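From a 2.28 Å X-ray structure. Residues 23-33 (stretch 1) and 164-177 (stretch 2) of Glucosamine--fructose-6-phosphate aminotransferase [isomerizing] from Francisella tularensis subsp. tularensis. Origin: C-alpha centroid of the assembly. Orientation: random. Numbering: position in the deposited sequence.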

# COMPACT_ATOMS: atom_id res chain seq x y z
N GLU A 23 20.60 -10.45 -20.46
CA GLU A 23 20.65 -11.91 -20.64
C GLU A 23 19.49 -12.57 -19.87
O GLU A 23 18.71 -13.37 -20.40
CB GLU A 23 22.03 -12.43 -20.17
CG GLU A 23 22.30 -13.90 -20.43
CD GLU A 23 23.52 -14.46 -19.64
OE1 GLU A 23 24.35 -13.62 -19.16
OE2 GLU A 23 23.63 -15.73 -19.49
N ALA A 24 19.33 -12.21 -18.62
CA ALA A 24 18.32 -12.83 -17.77
C ALA A 24 16.91 -12.61 -18.28
O ALA A 24 16.09 -13.53 -18.34
CB ALA A 24 18.43 -12.29 -16.34
N VAL A 25 16.64 -11.38 -18.65
CA VAL A 25 15.37 -11.06 -19.24
C VAL A 25 15.11 -11.88 -20.47
O VAL A 25 14.09 -12.59 -20.54
CB VAL A 25 15.28 -9.58 -19.54
CG1 VAL A 25 14.36 -9.33 -20.69
CG2 VAL A 25 14.79 -8.88 -18.28
N SER A 26 16.08 -11.90 -21.37
CA SER A 26 15.92 -12.68 -22.59
C SER A 26 15.86 -14.24 -22.39
O SER A 26 15.08 -14.92 -23.05
CB SER A 26 16.91 -12.21 -23.63
OG SER A 26 17.68 -13.26 -24.00
N ASN A 27 16.61 -14.78 -21.44
CA ASN A 27 16.46 -16.18 -21.08
C ASN A 27 15.07 -16.51 -20.53
O ASN A 27 14.48 -17.50 -20.89
CB ASN A 27 17.56 -16.60 -20.12
CG ASN A 27 18.96 -16.79 -20.83
OD1 ASN A 27 19.06 -16.92 -22.05
ND2 ASN A 27 20.02 -16.78 -20.04
N THR A 28 14.50 -15.64 -19.72
CA THR A 28 13.17 -15.90 -19.21
C THR A 28 12.13 -15.96 -20.34
O THR A 28 11.26 -16.82 -20.33
CB THR A 28 12.76 -14.86 -18.20
OG1 THR A 28 13.76 -14.80 -17.18
CG2 THR A 28 11.44 -15.22 -17.60
N ILE A 29 12.20 -15.04 -21.27
CA ILE A 29 11.23 -15.04 -22.38
C ILE A 29 11.39 -16.30 -23.27
O ILE A 29 10.43 -16.99 -23.63
CB ILE A 29 11.44 -13.85 -23.31
CG1 ILE A 29 11.07 -12.56 -22.61
CG2 ILE A 29 10.60 -13.97 -24.56
CD1 ILE A 29 11.48 -11.30 -23.37
N LEU A 30 12.63 -16.57 -23.61
CA LEU A 30 12.98 -17.69 -24.46
C LEU A 30 12.34 -18.98 -23.97
O LEU A 30 11.85 -19.76 -24.75
CB LEU A 30 14.50 -17.81 -24.53
CG LEU A 30 15.21 -18.03 -25.88
CD1 LEU A 30 14.53 -19.14 -26.72
CD2 LEU A 30 15.28 -16.72 -26.68
N ALA A 31 12.33 -19.21 -22.66
CA ALA A 31 11.86 -20.49 -22.14
C ALA A 31 10.35 -20.71 -22.33
O ALA A 31 9.85 -21.83 -22.14
CB ALA A 31 12.24 -20.66 -20.65
N SER A 32 9.61 -19.66 -22.68
CA SER A 32 8.18 -19.80 -22.88
C SER A 32 7.75 -19.75 -24.34
O SER A 32 6.58 -19.85 -24.65
CB SER A 32 7.46 -18.72 -22.08
OG SER A 32 7.70 -17.45 -22.67
N LEU A 33 8.72 -19.60 -25.22
CA LEU A 33 8.46 -19.48 -26.65
C LEU A 33 8.45 -20.84 -27.35
O LEU A 33 9.02 -21.83 -26.86
CB LEU A 33 9.51 -18.58 -27.33
CG LEU A 33 9.53 -17.07 -27.04
CD1 LEU A 33 10.46 -16.33 -28.06
CD2 LEU A 33 8.14 -16.44 -27.04
N THR A 164 17.98 -7.65 -7.92
CA THR A 164 17.92 -6.86 -9.13
C THR A 164 17.33 -7.72 -10.23
O THR A 164 16.16 -7.57 -10.59
CB THR A 164 19.30 -6.31 -9.53
OG1 THR A 164 20.24 -7.39 -9.65
CG2 THR A 164 19.79 -5.27 -8.51
N LYS A 165 18.11 -8.65 -10.73
CA LYS A 165 17.63 -9.46 -11.83
C LYS A 165 16.45 -10.35 -11.47
O LYS A 165 15.66 -10.72 -12.33
CB LYS A 165 18.77 -10.23 -12.44
CG LYS A 165 19.30 -11.30 -11.56
CD LYS A 165 20.60 -11.81 -12.02
CE LYS A 165 21.02 -12.97 -11.11
NZ LYS A 165 22.06 -13.84 -11.77
N ALA A 166 16.27 -10.67 -10.19
CA ALA A 166 15.09 -11.42 -9.75
C ALA A 166 13.82 -10.58 -9.92
O ALA A 166 12.77 -11.13 -10.19
CB ALA A 166 15.23 -11.83 -8.34
N PHE A 167 13.91 -9.27 -9.75
CA PHE A 167 12.77 -8.44 -9.90
C PHE A 167 12.36 -8.25 -11.35
O PHE A 167 11.19 -8.41 -11.68
CB PHE A 167 13.03 -7.08 -9.28
CG PHE A 167 11.90 -6.11 -9.48
CD1 PHE A 167 10.75 -6.22 -8.75
CD2 PHE A 167 12.01 -5.08 -10.37
CE1 PHE A 167 9.70 -5.28 -8.91
CE2 PHE A 167 10.99 -4.14 -10.55
CZ PHE A 167 9.82 -4.26 -9.86
N THR A 168 13.31 -7.93 -12.21
CA THR A 168 13.00 -7.73 -13.60
C THR A 168 12.53 -9.00 -14.29
O THR A 168 11.59 -8.93 -15.06
CB THR A 168 14.16 -7.08 -14.34
OG1 THR A 168 15.37 -7.80 -14.08
CG2 THR A 168 14.27 -5.61 -13.92
N THR A 169 13.14 -10.15 -13.97
CA THR A 169 12.66 -11.41 -14.49
C THR A 169 11.32 -11.83 -13.94
O THR A 169 10.53 -12.50 -14.64
CB THR A 169 13.67 -12.57 -14.29
OG1 THR A 169 13.89 -12.81 -12.90
CG2 THR A 169 15.00 -12.26 -14.96
N GLN A 170 11.00 -11.43 -12.70
CA GLN A 170 9.64 -11.68 -12.21
C GLN A 170 8.64 -10.85 -12.97
O GLN A 170 7.60 -11.35 -13.38
CB GLN A 170 9.51 -11.47 -10.73
CG GLN A 170 10.20 -12.56 -9.92
CD GLN A 170 10.46 -12.11 -8.48
OE1 GLN A 170 10.07 -11.02 -8.09
NE2 GLN A 170 11.08 -12.98 -7.69
N LEU A 171 8.96 -9.59 -13.23
CA LEU A 171 8.12 -8.77 -14.10
C LEU A 171 7.94 -9.41 -15.47
O LEU A 171 6.85 -9.55 -15.96
CB LEU A 171 8.75 -7.41 -14.28
CG LEU A 171 8.34 -6.15 -13.45
CD1 LEU A 171 7.34 -6.38 -12.35
CD2 LEU A 171 9.55 -5.44 -12.93
N VAL A 172 9.00 -9.83 -16.11
CA VAL A 172 8.86 -10.41 -17.41
C VAL A 172 7.98 -11.68 -17.36
O VAL A 172 7.09 -11.84 -18.18
CB VAL A 172 10.24 -10.69 -18.05
CG1 VAL A 172 10.12 -11.60 -19.25
CG2 VAL A 172 10.87 -9.40 -18.50
N ALA A 173 8.21 -12.56 -16.38
CA ALA A 173 7.37 -13.75 -16.27
C ALA A 173 5.90 -13.36 -16.15
O ALA A 173 5.02 -14.00 -16.73
CB ALA A 173 7.81 -14.61 -15.10
N LEU A 174 5.61 -12.32 -15.36
CA LEU A 174 4.22 -11.91 -15.14
C LEU A 174 3.61 -11.35 -16.41
O LEU A 174 2.43 -11.55 -16.62
CB LEU A 174 4.11 -10.91 -13.99
CG LEU A 174 4.20 -11.52 -12.56
CD1 LEU A 174 4.70 -10.50 -11.50
CD2 LEU A 174 2.90 -12.13 -12.12
N ALA A 175 4.40 -10.65 -17.23
CA ALA A 175 3.96 -10.17 -18.55
C ALA A 175 3.61 -11.31 -19.48
O ALA A 175 2.63 -11.22 -20.21
CB ALA A 175 5.03 -9.33 -19.25
N ILE A 176 4.43 -12.35 -19.47
CA ILE A 176 4.18 -13.51 -20.31
C ILE A 176 2.90 -14.23 -19.86
O ILE A 176 2.06 -14.52 -20.67
CB ILE A 176 5.38 -14.49 -20.26
CG1 ILE A 176 6.54 -13.91 -21.06
CG2 ILE A 176 5.00 -15.90 -20.76
CD1 ILE A 176 7.85 -14.58 -20.68
N PHE A 177 2.77 -14.50 -18.57
CA PHE A 177 1.54 -14.98 -17.97
C PHE A 177 0.31 -14.12 -18.35
O PHE A 177 -0.74 -14.66 -18.70
CB PHE A 177 1.71 -15.02 -16.43
CG PHE A 177 0.45 -15.29 -15.68
CD1 PHE A 177 -0.15 -16.50 -15.77
CD2 PHE A 177 -0.11 -14.32 -14.88
CE1 PHE A 177 -1.32 -16.77 -15.08
CE2 PHE A 177 -1.28 -14.58 -14.19
CZ PHE A 177 -1.87 -15.83 -14.29

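This is a helix-to-helix packing contact made by small and branched side chains, with no hydrogen bond crossing between the two stretches. The partners are far apart in sequence: no two touching residues are closer than 141 positions.

The helix of stretch 1 begins earlier in the chain and carries Ala24 to Ile29 into the contact. The helix of stretch 2 covers 165-177 and runs on beyond it. Their N-to-C directions agree to within 30°, so the two run roughly parallel, with a signed crossing angle of -30°. The axes come within 9.1 Å of each other. The backbones are nearest at Val25 and Thr169, whose CA atoms lie 5.5 Å apart. Together the two stretches bury 424 Å² of surface.

The contacts follow the helical repeat. Ala24, Val25, Thr28, Ile29 and Ser32 serve stretch 1; Lys165, Thr168, Thr169, Val172, Ala173 and Ile176 serve stretch 2. These spacings of three and four residues keep one side of each helix at the contact. Ser26 and Leu30 point their CA-to-CB bonds away, as do Ala166 and Gln170.

At the start of the contact, Thr169 packs against small residues. Thr169 CG2 lies 3.7 Å from CB of Ala24 and 3.6 Å from OG1 of Thr28. It also approaches the backbone, with Thr169 CG2 4.1 Å from Val25 N. The alanine side chain is a single methyl, and Thr169 CG2 rests against it. The Thr169 hydroxyl is used within its own helix: Thr169 OG1 donates to Lys165 O at 2.8 Å. Thr28 OG1 donates to Ala24 O at 2.9 Å and is also hydrogen-bonded elsewhere in the structure. Each threonine also offers a methyl to the contact. Lys165 adds only a marginal touch, its CB 4.4 Å from CB of Ala24. Its NZ is hydrogen-bonded elsewhere in the structure.

Val172 sits in the middle and points toward stretch 1. Its two methyls meet different partners. Val172 CG2 lies 4.0 Å from CG2 of Val25, and Val172 CG1 lies 3.6 Å from CG1 of Ile29. These are apolar pairs held by van der Waals contact and the exclusion of water. CG2 of Thr28 joins them more loosely, 4.2 Å from CG1 of Val172.

Ile176 closes the far end. Ile176 CD1 reaches 3.8 Å from CA of Ile29 and 4.3 Å from CG1 of the same residue. Ile176 CD1 is also 3.5 Å from OG of Ser32, a van der Waals approach to a polar atom. The serine hydroxyl is already engaged, since Ser32 OG donates to Ile29 O at 2.9 Å. Ser32 lies within a type I beta turn from Leu30 to Leu33, and its CA-to-CB bond points toward stretch 2.

Hydrogen bonds maintain each stretch internally, and none crosses. Methyl and methylene groups supply most of the fit, and a few of them rest against polar atoms.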